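Local structure of enoyl-CoA hydratase/carnithine racemase (Magnetospirillum magneticum, 4NEK) at residues S2-L6 against R17-P21; E10-V15 against M187-R191; V48-L54 against K92-A97; M143-A147 against A169-I173. The protein probably acts on enoyl-CoA thioesters as a member of the crotonase-like enoyl-CoA hydratase/isomerase family, perhaps as a delta(3)-delta(2)-enoyl-CoA isomerase. Residues are numbered along the deposited sequence.

Interaction 1: residues S2-L6 against R17-P21; sequences SELVL and RMNRP
L6 lies over the flank of N19 and beside R17 on one face of an antiparallel beta hairpin, the N-terminal one of this crotonase-like fold, formed by strands 5-10 and 13-18. L6 (chi1 m, chi2 t) brings CD1 to 3.7 Å from N19 ND2, and its CB stands 4.3 Å from R17 CB. L6 and R17 form a hydrogen-bonded pair, CA to CA 5.1 Å, closed by L6 N to R17 O at 2.9 Å and R17 N to L6 O at 2.8 Å. The next pair, V5 with M18 (selenomethionine), is non-hydrogen-bonded, CA to CA 4.8 Å, with both side chains on the other face; V5 CA gives a CA-H...O contact to R17 O at 3.4 Å. V5 reaches helix 29-44 there. Before V5 the chain leaves strand geometry: E3 and L4 have phi/psi near -93/7 and -74/-14, yet the ladder runs on, N19 N donating to L4 O at 2.8 Å. L4 (chi1 m, chi2 t) sends CD2 to 4.2 Å from R20 CB. The extended R20 pairs its guanidinium with D65 and A26 O, whereas R17 reaches E183 and G55 O. The open end of the hairpin is closed by a side chain: N19, chi1 t and CB directed at segment 2-6, donates from ND2 to E3 O at 2.9 Å.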
loop_
_atom_site.group_PDB
_atom_site.type_symbol
_atom_site.label_atom_id
_atom_site.label_comp_id
_atom_site.label_asym_id
_atom_site.label_seq_id
_atom_site.Cartn_x
_atom_site.Cartn_y
_atom_site.Cartn_z
ATOM N N SER C 2 -18.211 12.129 38.673
ATOM C CA SER C 2 -19.103 11.385 37.740
ATOM C C SER C 2 -18.728 9.936 37.550
ATOM O O SER C 2 -17.565 9.625 37.656
ATOM C CB SER C 2 -19.167 12.081 36.354
ATOM O OG SER C 2 -17.876 12.177 35.755
ATOM N N GLU C 3 -19.707 9.065 37.239
ATOM C CA GLU C 3 -19.453 7.637 36.890
ATOM C C GLU C 3 -19.327 7.504 35.354
ATOM O O GLU C 3 -19.175 6.420 34.733
ATOM C CB GLU C 3 -20.553 6.718 37.462
ATOM C CG GLU C 3 -20.647 6.733 39.023
ATOM C CD GLU C 3 -21.160 8.075 39.631
ATOM O OE1 GLU C 3 -22.385 8.329 39.622
ATOM O OE2 GLU C 3 -20.347 8.908 40.141
ATOM N N LEU C 4 -19.327 8.672 34.765
ATOM C CA LEU C 4 -19.099 8.843 33.369
ATOM C C LEU C 4 -17.642 8.658 32.945
ATOM O O LEU C 4 -17.388 8.503 31.773
ATOM C CB LEU C 4 -19.556 10.219 32.986
ATOM C CG LEU C 4 -21.062 10.452 33.149
ATOM C CD1 LEU C 4 -21.417 11.790 32.498
ATOM C CD2 LEU C 4 -21.924 9.366 32.558
ATOM N N VAL C 5 -16.709 8.652 33.898
ATOM C CA VAL C 5 -15.322 8.353 33.622
ATOM C C VAL C 5 -14.810 7.412 34.695
ATOM O O VAL C 5 -14.913 7.734 35.850
ATOM C CB VAL C 5 -14.472 9.634 33.670
ATOM C CG1 VAL C 5 -12.983 9.314 33.640
ATOM C CG2 VAL C 5 -14.839 10.555 32.535
ATOM N N LEU C 6 -14.238 6.280 34.312
ATOM C CA LEU C 6 -13.746 5.285 35.256
ATOM C C LEU C 6 -12.260 5.261 35.154
ATOM O O LEU C 6 -11.718 5.293 34.073
ATOM C CB LEU C 6 -14.260 3.898 34.904
ATOM C CG LEU C 6 -15.784 3.809 34.816
ATOM C CD1 LEU C 6 -16.277 2.482 34.236
ATOM C CD2 LEU C 6 -16.398 4.035 36.191
ATOM N N ARG C 17 -11.298 5.198 31.329
ATOM C CA ARG C 17 -12.318 4.748 30.423
ATOM C C ARG C 17 -13.489 5.733 30.384
ATOM O O ARG C 17 -14.004 6.119 31.419
ATOM C CB ARG C 17 -12.851 3.390 30.843
ATOM C CG ARG C 17 -13.878 2.905 29.837
ATOM C CD ARG C 17 -14.608 1.668 30.300
ATOM N NE ARG C 17 -13.771 0.494 30.452
ATOM C CZ ARG C 17 -13.404 -0.327 29.457
ATOM N NH1 ARG C 17 -13.804 -0.142 28.197
ATOM N NH2 ARG C 17 -12.616 -1.339 29.712
HETATM N N MSE C 18 -13.891 6.153 29.187
HETATM C CA MSE C 18 -15.057 6.998 29.033
HETATM C C MSE C 18 -16.242 6.095 29.065
HETATM O O MSE C 18 -16.260 5.051 28.424
HETATM C CB MSE C 18 -15.001 7.771 27.748
HETATM C CG MSE C 18 -13.813 8.737 27.802
HETATM SE SE MSE C 18 -13.557 9.616 26.028
HETATM C CE MSE C 18 -12.620 8.131 25.073
ATOM N N ASN C 19 -17.251 6.520 29.813
ATOM C CA ASN C 19 -18.360 5.661 30.153
ATOM C C ASN C 19 -19.716 6.365 30.124
ATOM O O ASN C 19 -20.380 6.492 31.121
ATOM C CB ASN C 19 -18.111 5.089 31.528
ATOM C CG ASN C 19 -19.110 3.998 31.892
ATOM O OD1 ASN C 19 -19.486 3.183 31.064
ATOM N ND2 ASN C 19 -19.526 3.982 33.128
ATOM N N ARG C 20 -20.105 6.806 28.938
ATOM C CA ARG C 20 -21.409 7.336 28.666
ATOM C C ARG C 20 -21.915 6.618 27.418
ATOM O O ARG C 20 -22.167 7.226 26.388
ATOM C CB ARG C 20 -21.291 8.842 28.462
ATOM C CG ARG C 20 -22.608 9.572 28.411
ATOM C CD ARG C 20 -22.373 11.054 28.173
ATOM N NE ARG C 20 -23.628 11.801 28.191
ATOM C CZ ARG C 20 -23.916 12.867 27.432
ATOM N NH1 ARG C 20 -23.067 13.354 26.541
ATOM N NH2 ARG C 20 -25.090 13.428 27.532
ATOM N N PRO C 21 -22.016 5.311 27.502
ATOM C CA PRO C 21 -22.177 4.537 26.279
ATOM C C PRO C 21 -23.459 4.832 25.556
ATOM O O PRO C 21 -23.505 4.685 24.331
ATOM C CB PRO C 21 -22.174 3.083 26.759
ATOM C CG PRO C 21 -22.440 3.159 28.217
ATOM C CD PRO C 21 -21.864 4.461 28.685
#

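Interaction 2: residues E10-V15 against M187-R191; sequences EGGVQV and MAAAR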
loop_
_atom_site.group_PDB
_atom_site.type_symbol
_atom_site.label_atom_id
_atom_site.label_comp_id
_atom_site.label_asym_id
_atom_site.label_seq_id
_atom_site.Cartn_x
_atom_site.Cartn_y
_atom_site.Cartn_z
ATOM N N GLU C 10 -3.567 -0.792 37.277
ATOM C CA GLU C 10 -3.194 -2.204 37.299
ATOM C C GLU C 10 -1.793 -2.351 36.727
ATOM O O GLU C 10 -1.552 -1.989 35.564
ATOM C CB GLU C 10 -4.111 -2.930 36.268
ATOM C CG GLU C 10 -5.358 -3.756 36.550
ATOM C CD GLU C 10 -5.959 -4.207 35.215
ATOM O OE1 GLU C 10 -7.079 -3.791 34.852
ATOM O OE2 GLU C 10 -5.278 -4.986 34.528
ATOM N N GLY C 11 -0.877 -2.937 37.479
ATOM C CA GLY C 11 0.432 -3.310 36.924
ATOM C C GLY C 11 1.165 -2.189 36.245
ATOM O O GLY C 11 1.721 -2.366 35.147
ATOM N N GLY C 12 1.121 -1.016 36.868
ATOM C CA GLY C 12 1.799 0.153 36.341
ATOM C C GLY C 12 1.044 0.953 35.274
ATOM O O GLY C 12 1.590 1.929 34.732
ATOM N N VAL C 13 -0.188 0.537 34.967
ATOM C CA VAL C 13 -0.973 1.128 33.915
ATOM C C VAL C 13 -2.196 1.769 34.491
ATOM O O VAL C 13 -2.991 1.121 35.148
ATOM C CB VAL C 13 -1.447 0.051 32.927
ATOM C CG1 VAL C 13 -2.283 0.676 31.838
ATOM C CG2 VAL C 13 -0.273 -0.665 32.288
ATOM N N GLN C 14 -2.386 3.052 34.227
ATOM C CA GLN C 14 -3.615 3.705 34.630
ATOM C C GLN C 14 -4.643 3.690 33.521
ATOM O O GLN C 14 -4.463 4.327 32.506
ATOM C CB GLN C 14 -3.392 5.127 35.025
ATOM C CG GLN C 14 -4.688 5.671 35.586
ATOM C CD GLN C 14 -4.503 6.934 36.389
ATOM O OE1 GLN C 14 -3.556 7.067 37.150
ATOM N NE2 GLN C 14 -5.409 7.882 36.210
ATOM N N VAL C 15 -5.712 2.943 33.734
ATOM C CA VAL C 15 -6.747 2.782 32.775
ATOM C C VAL C 15 -7.762 3.868 32.998
ATOM O O VAL C 15 -8.178 4.111 34.127
ATOM C CB VAL C 15 -7.441 1.455 32.978
ATOM C CG1 VAL C 15 -8.566 1.286 31.969
ATOM C CG2 VAL C 15 -6.450 0.327 32.821
HETATM N N MSE C 187 -3.793 -3.217 25.980
HETATM C CA MSE C 187 -3.275 -3.385 27.328
HETATM C C MSE C 187 -1.921 -4.018 27.264
HETATM O O MSE C 187 -1.041 -3.688 28.041
HETATM C CB MSE C 187 -4.261 -4.211 28.143
HETATM C CG MSE C 187 -3.725 -4.578 29.507
HETATM SE SE MSE C 187 -3.292 -3.006 30.663
HETATM C CE MSE C 187 -5.063 -2.872 31.529
ATOM N N ALA C 188 -1.739 -4.964 26.356
ATOM C CA ALA C 188 -0.442 -5.644 26.245
ATOM C C ALA C 188 0.608 -4.662 25.825
ATOM O O ALA C 188 1.717 -4.703 26.318
ATOM C CB ALA C 188 -0.493 -6.807 25.245
ATOM N N ALA C 189 0.249 -3.753 24.935
ATOM C CA ALA C 189 1.188 -2.714 24.542
ATOM C C ALA C 189 1.516 -1.759 25.703
ATOM O O ALA C 189 2.665 -1.387 25.900
ATOM C CB ALA C 189 0.631 -1.956 23.373
ATOM N N ALA C 190 0.498 -1.402 26.483
ATOM C CA ALA C 190 0.717 -0.611 27.664
ATOM C C ALA C 190 1.662 -1.285 28.647
ATOM O O ALA C 190 2.547 -0.636 29.223
ATOM C CB ALA C 190 -0.606 -0.313 28.346
ATOM N N ARG C 191 1.469 -2.569 28.877
ATOM C CA ARG C 191 2.331 -3.318 29.811
ATOM C C ARG C 191 3.763 -3.414 29.294
ATOM O O ARG C 191 4.711 -3.335 30.047
ATOM C CB ARG C 191 1.821 -4.729 30.030
ATOM C CG ARG C 191 0.626 -4.786 30.929
ATOM C CD ARG C 191 0.341 -6.216 31.355
ATOM N NE ARG C 191 -1.019 -6.315 31.873
ATOM C CZ ARG C 191 -1.416 -5.901 33.080
ATOM N NH1 ARG C 191 -0.550 -5.397 33.961
ATOM N NH2 ARG C 191 -2.696 -6.000 33.416
#
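Helix 179-194 packs against the sheet of the crotonase-like fold here, its 187-191 turn running roughly antiparallel (146°) to strand 13-15 with the axes 9.6 Å apart at closest approach. M187, a selenomethionine, comes first: its CA-to-CB bond points sideways, but chi1 t and chi2 p swing the end back to the strand, so that SE lies 4.0 Å from V13 CG1 and CE 3.7 Å from V15 CG2. The same CE passes 3.7 Å from E10 OE2. A188 and A189 do not reach this strand; A189 packs on L115 and Y117 of strand 115-118. A190 faces the sheet; its small CB sits 4.0 Å from V13 CG2 and leaves room for the valine, and the CA atoms of A190 and V13 are 6.7 Å apart. One turn on from M187, and bonded back to it through R191 N and M187 O, R191 extends along the surface to the type I' turn E10-V13. That turn joins strands 5-10 and 13-18, with G11 and G12 at its corners, both at positive phi. R191 NH1 lies 3.8 Å from G11 CA, where a side chain on G11 would clash with it. At the edge of the guanidinium, R191 NH2 makes a salt bridge to E10 OE2 at 3.0 Å.

Interaction 3: residues V48-L54 against K92-A97; sequences VNVFLIL and KPVVAA
Strands 50-54 and 94-97 run parallel, axes 4.6 Å apart and crossing at -20°, with F51 opposite V94, L52 opposite V95 and I53 opposite A96 (CA to CA 4.7-4.8 Å). The ladder's hydrogen bonds are F51 N to P93 O 2.9 Å, V95 N to F51 O 2.9 Å, I53 N to V95 O 2.8 Å and A97 N to I53 O 3.1 Å. On one face V94 is the bump between F51 and I53: its CG2 lies 4.1 Å from F51 CD2, its CG1 3.5 Å from I53 CD1 (I53 chi1 m, chi2 t). A96 leaves a hollow beside I53, CB to CB 4.4 Å. On the other face V95 CG2 meets V50 CG1 at 4.2 Å and V95 CG1 meets L52 CD1 at 3.9 Å, under helix 179-194; L54 CD2 closes over the small A97 CB at 3.7 Å. At the start, extended K92 (m, t, t, t) donates hydrogen bonds from NZ to V48 O at 2.7 Å and to G42 O. Such helix-covered parallel strands form the beta core of the crotonase fold.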
loop_
_atom_site.group_PDB
_atom_site.type_symbol
_atom_site.label_atom_id
_atom_site.label_comp_id
_atom_site.label_asym_id
_atom_site.label_seq_id
_atom_site.Cartn_x
_atom_site.Cartn_y
_atom_site.Cartn_z
ATOM N N VAL C 48 2.277 4.582 38.692
ATOM C CA VAL C 48 1.837 4.633 37.306
ATOM C C VAL C 48 2.982 4.923 36.330
ATOM O O VAL C 48 3.684 5.915 36.471
ATOM C CB VAL C 48 0.819 5.722 37.138
ATOM C CG1 VAL C 48 0.487 5.907 35.666
ATOM C CG2 VAL C 48 -0.415 5.358 37.915
ATOM N N ASN C 49 3.148 4.040 35.360
ATOM C CA ASN C 49 4.123 4.224 34.322
ATOM C C ASN C 49 3.538 4.612 32.984
ATOM O O ASN C 49 4.221 5.269 32.205
ATOM C CB ASN C 49 4.887 2.935 34.112
ATOM C CG ASN C 49 5.817 2.621 35.267
ATOM O OD1 ASN C 49 5.954 3.388 36.213
ATOM N ND2 ASN C 49 6.504 1.525 35.152
ATOM N N VAL C 50 2.286 4.225 32.732
ATOM C CA VAL C 50 1.682 4.394 31.433
ATOM C C VAL C 50 0.194 4.622 31.612
ATOM O O VAL C 50 -0.398 4.021 32.492
ATOM C CB VAL C 50 1.884 3.107 30.619
ATOM C CG1 VAL C 50 1.218 3.184 29.260
ATOM C CG2 VAL C 50 3.354 2.860 30.426
ATOM N N PHE C 51 -0.412 5.401 30.716
ATOM C CA PHE C 51 -1.873 5.520 30.615
ATOM C C PHE C 51 -2.438 4.693 29.493
ATOM O O PHE C 51 -1.846 4.580 28.434
ATOM C CB PHE C 51 -2.269 6.946 30.307
ATOM C CG PHE C 51 -1.945 7.928 31.404
ATOM C CD1 PHE C 51 -2.849 8.162 32.401
ATOM C CD2 PHE C 51 -0.766 8.654 31.382
ATOM C CE1 PHE C 51 -2.563 9.074 33.406
ATOM C CE2 PHE C 51 -0.479 9.571 32.367
ATOM C CZ PHE C 51 -1.360 9.770 33.397
ATOM N N LEU C 52 -3.630 4.187 29.722
ATOM C CA LEU C 52 -4.382 3.536 28.677
ATOM C C LEU C 52 -5.803 4.112 28.622
ATOM O O LEU C 52 -6.558 3.978 29.556
ATOM C CB LEU C 52 -4.454 2.056 28.950
ATOM C CG LEU C 52 -5.430 1.274 28.079
ATOM C CD1 LEU C 52 -5.013 1.379 26.632
ATOM C CD2 LEU C 52 -5.433 -0.181 28.464
ATOM N N ILE C 53 -6.148 4.745 27.509
ATOM C CA ILE C 53 -7.443 5.371 27.349
ATOM C C ILE C 53 -8.352 4.539 26.511
ATOM O O ILE C 53 -7.998 4.184 25.405
ATOM C CB ILE C 53 -7.334 6.676 26.594
ATOM C CG1 ILE C 53 -6.326 7.578 27.246
ATOM C CG2 ILE C 53 -8.658 7.419 26.569
ATOM C CD1 ILE C 53 -5.943 8.672 26.284
ATOM N N LEU C 54 -9.543 4.302 27.036
ATOM C CA LEU C 54 -10.529 3.416 26.423
ATOM C C LEU C 54 -11.886 4.089 26.337
ATOM O O LEU C 54 -12.166 5.041 27.062
ATOM C CB LEU C 54 -10.744 2.176 27.295
ATOM C CG LEU C 54 -9.472 1.391 27.581
ATOM C CD1 LEU C 54 -9.742 0.206 28.509
ATOM C CD2 LEU C 54 -8.863 0.897 26.296
ATOM N N LYS C 92 4.346 10.933 30.738
ATOM C CA LYS C 92 4.274 9.485 30.624
ATOM C C LYS C 92 3.552 9.063 29.346
ATOM O O LYS C 92 2.775 9.803 28.793
ATOM C CB LYS C 92 3.575 8.869 31.845
ATOM C CG LYS C 92 4.266 9.197 33.153
ATOM C CD LYS C 92 3.556 8.627 34.403
ATOM C CE LYS C 92 4.258 9.107 35.668
ATOM N NZ LYS C 92 3.627 8.614 36.900
ATOM N N PRO C 93 3.818 7.862 28.897
ATOM C CA PRO C 93 3.231 7.374 27.668
ATOM C C PRO C 93 1.753 7.154 27.769
ATOM O O PRO C 93 1.242 6.856 28.846
ATOM C CB PRO C 93 3.897 6.006 27.449
ATOM C CG PRO C 93 5.096 5.993 28.331
ATOM C CD PRO C 93 4.787 6.909 29.476
ATOM N N VAL C 94 1.099 7.259 26.618
ATOM C CA VAL C 94 -0.348 7.194 26.525
ATOM C C VAL C 94 -0.717 6.287 25.351
ATOM O O VAL C 94 -0.282 6.492 24.243
ATOM C CB VAL C 94 -0.913 8.588 26.264
ATOM C CG1 VAL C 94 -2.415 8.547 26.135
ATOM C CG2 VAL C 94 -0.495 9.566 27.361
ATOM N N VAL C 95 -1.482 5.253 25.642
ATOM C CA VAL C 95 -1.936 4.311 24.638
ATOM C C VAL C 95 -3.436 4.434 24.548
ATOM O O VAL C 95 -4.084 4.595 25.570
ATOM C CB VAL C 95 -1.616 2.880 25.094
ATOM C CG1 VAL C 95 -2.151 1.849 24.086
ATOM C CG2 VAL C 95 -0.117 2.716 25.290
ATOM N N ALA C 96 -3.982 4.403 23.352
ATOM C CA ALA C 96 -5.421 4.470 23.195
ATOM C C ALA C 96 -5.945 3.322 22.370
ATOM O O ALA C 96 -5.255 2.833 21.508
ATOM C CB ALA C 96 -5.791 5.755 22.524
ATOM N N ALA C 97 -7.166 2.897 22.665
ATOM C CA ALA C 97 -7.811 1.878 21.891
ATOM C C ALA C 97 -9.115 2.452 21.456
ATOM O O ALA C 97 -9.957 2.757 22.291
ATOM C CB ALA C 97 -8.043 0.645 22.748
#

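Interaction 4: residues M143-A147 against A169-I173; sequences MPALA and AVGLI
This is a small apolar contact, without hydrogen bonds between the segments, in which the end of helix 139-147 meets the turn leaving helix 164-169; it buries 254 Å². Residues 143-147 are helical, A147 N bonding to M143 O at 2.8 Å, with a kink at P144, whose N has no bond to the preceding turn. The backbones come closest at A147 and V170, CA to CA 4.9 Å, and there A147 CB touches V170 CG1 at 3.6 Å, V170 having chi1 m. L146 (chi1 m, chi2 t) points its CB at the turn, 3.4 Å from V170 O, while CD1 reaches 4.2 Å to L172 CD1. A Schellman motif shapes this turn in the crotonase-like fold: G171 leaves helical geometry at phi/psi 81/22, a conformation in which a CB would be jammed against the preceding carbonyl. It leads the chain toward strand 175-176. G171 O lies 4.1 Å from L146 CD2 and accepts a hydrogen bond from R150 of a second subunit, which also packs on L146, so the contact borders a subunit interface. L172 (chi1 t, chi2 p) turns back to meet the selenomethionine M143 (chi1 m, chi2 m, chi3 t), whose SE is 4.1 Å from L172 CD1.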
loop_
_atom_site.group_PDB
_atom_site.type_symbol
_atom_site.label_atom_id
_atom_site.label_comp_id
_atom_site.label_asym_id
_atom_site.label_seq_id
_atom_site.Cartn_x
_atom_site.Cartn_y
_atom_site.Cartn_z
HETATM N N MSE C 143 -2.388 17.149 11.664
HETATM C CA MSE C 143 -2.892 16.449 10.487
HETATM C C MSE C 143 -2.064 16.718 9.265
HETATM O O MSE C 143 -1.705 15.793 8.558
HETATM C CB MSE C 143 -4.379 16.651 10.211
HETATM C CG MSE C 143 -5.192 16.177 11.388
HETATM SE SE MSE C 143 -4.716 14.318 12.050
HETATM C CE MSE C 143 -5.551 14.749 13.780
ATOM N N PRO C 144 -1.757 17.994 8.981
ATOM C CA PRO C 144 -0.961 18.210 7.779
ATOM C C PRO C 144 0.404 17.586 7.901
ATOM O O PRO C 144 0.931 17.051 6.909
ATOM C CB PRO C 144 -0.854 19.732 7.679
ATOM C CG PRO C 144 -2.025 20.251 8.435
ATOM C CD PRO C 144 -2.297 19.248 9.528
ATOM N N ALA C 145 0.988 17.637 9.095
ATOM C CA ALA C 145 2.304 17.018 9.296
ATOM C C ALA C 145 2.232 15.502 9.019
ATOM O O ALA C 145 3.127 14.948 8.412
ATOM C CB ALA C 145 2.801 17.254 10.709
ATOM N N LEU C 146 1.161 14.845 9.434
ATOM C CA LEU C 146 1.071 13.413 9.248
ATOM C C LEU C 146 0.682 12.995 7.854
ATOM O O LEU C 146 1.239 12.045 7.303
ATOM C CB LEU C 146 0.047 12.819 10.209
ATOM C CG LEU C 146 0.489 12.742 11.684
ATOM C CD1 LEU C 146 -0.742 12.433 12.531
ATOM C CD2 LEU C 146 1.618 11.705 11.896
ATOM N N ALA C 147 -0.292 13.680 7.292
ATOM C CA ALA C 147 -0.958 13.221 6.079
ATOM C C ALA C 147 -0.551 13.994 4.842
ATOM O O ALA C 147 -0.880 13.619 3.720
ATOM C CB ALA C 147 -2.458 13.339 6.263
ATOM N N ALA C 169 -2.526 4.564 7.121
ATOM C CA ALA C 169 -1.572 5.035 6.119
ATOM C C ALA C 169 -0.900 6.357 6.540
ATOM O O ALA C 169 0.256 6.549 6.288
ATOM C CB ALA C 169 -2.269 5.218 4.783
ATOM N N VAL C 170 -1.614 7.268 7.179
ATOM C CA VAL C 170 -0.983 8.506 7.550
ATOM C C VAL C 170 -0.366 8.482 8.936
ATOM O O VAL C 170 0.127 9.513 9.392
ATOM C CB VAL C 170 -1.955 9.695 7.446
ATOM C CG1 VAL C 170 -2.610 9.703 6.076
ATOM C CG2 VAL C 170 -3.019 9.683 8.546
ATOM N N GLY C 171 -0.367 7.334 9.618
ATOM C CA GLY C 171 0.322 7.240 10.898
ATOM C C GLY C 171 -0.457 7.786 12.094
ATOM O O GLY C 171 0.097 8.092 13.176
ATOM N N LEU C 172 -1.762 7.847 11.934
ATOM C CA LEU C 172 -2.605 8.229 13.046
ATOM C C LEU C 172 -2.780 7.084 14.013
ATOM O O LEU C 172 -2.993 7.298 15.187
ATOM C CB LEU C 172 -3.959 8.682 12.531
ATOM C CG LEU C 172 -4.848 9.378 13.534
ATOM C CD1 LEU C 172 -4.262 10.713 14.028
ATOM C CD2 LEU C 172 -6.188 9.621 12.883
ATOM N N ILE C 173 -2.731 5.864 13.517
ATOM C CA ILE C 173 -2.874 4.678 14.390
ATOM C C ILE C 173 -1.767 3.711 14.027
ATOM O O ILE C 173 -1.278 3.751 12.903
ATOM C CB ILE C 173 -4.222 3.933 14.218
ATOM C CG1 ILE C 173 -4.363 3.387 12.805
ATOM C CG2 ILE C 173 -5.370 4.852 14.531
ATOM C CD1 ILE C 173 -5.705 2.711 12.564
#

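Interactions 1, 2 and 3 all build on the six-stranded sheet, where strand 13-18 serves both 1 and 2 and borders strand 50-54 of 3. Interaction 3 is the buried one, its 590 Å² made of a parallel ladder, mostly apolar side chains and one lysine hydrogen bond. Interaction 2, only 7 Å away between centres, joins it through G12 O to N49 N (2.7 Å) and Q14 N to V50 O (2.8 Å), and adds a salt bridge at the surface end to its apolar contacts. Interaction 1 is an antiparallel surface contact, linked to 3 by M18 N to L54 O (3.0 Å). Interaction 4 touches none of them; partly buried, mainly apolar and without hydrogen bonds between its segments, it lies beside a neighbouring subunit.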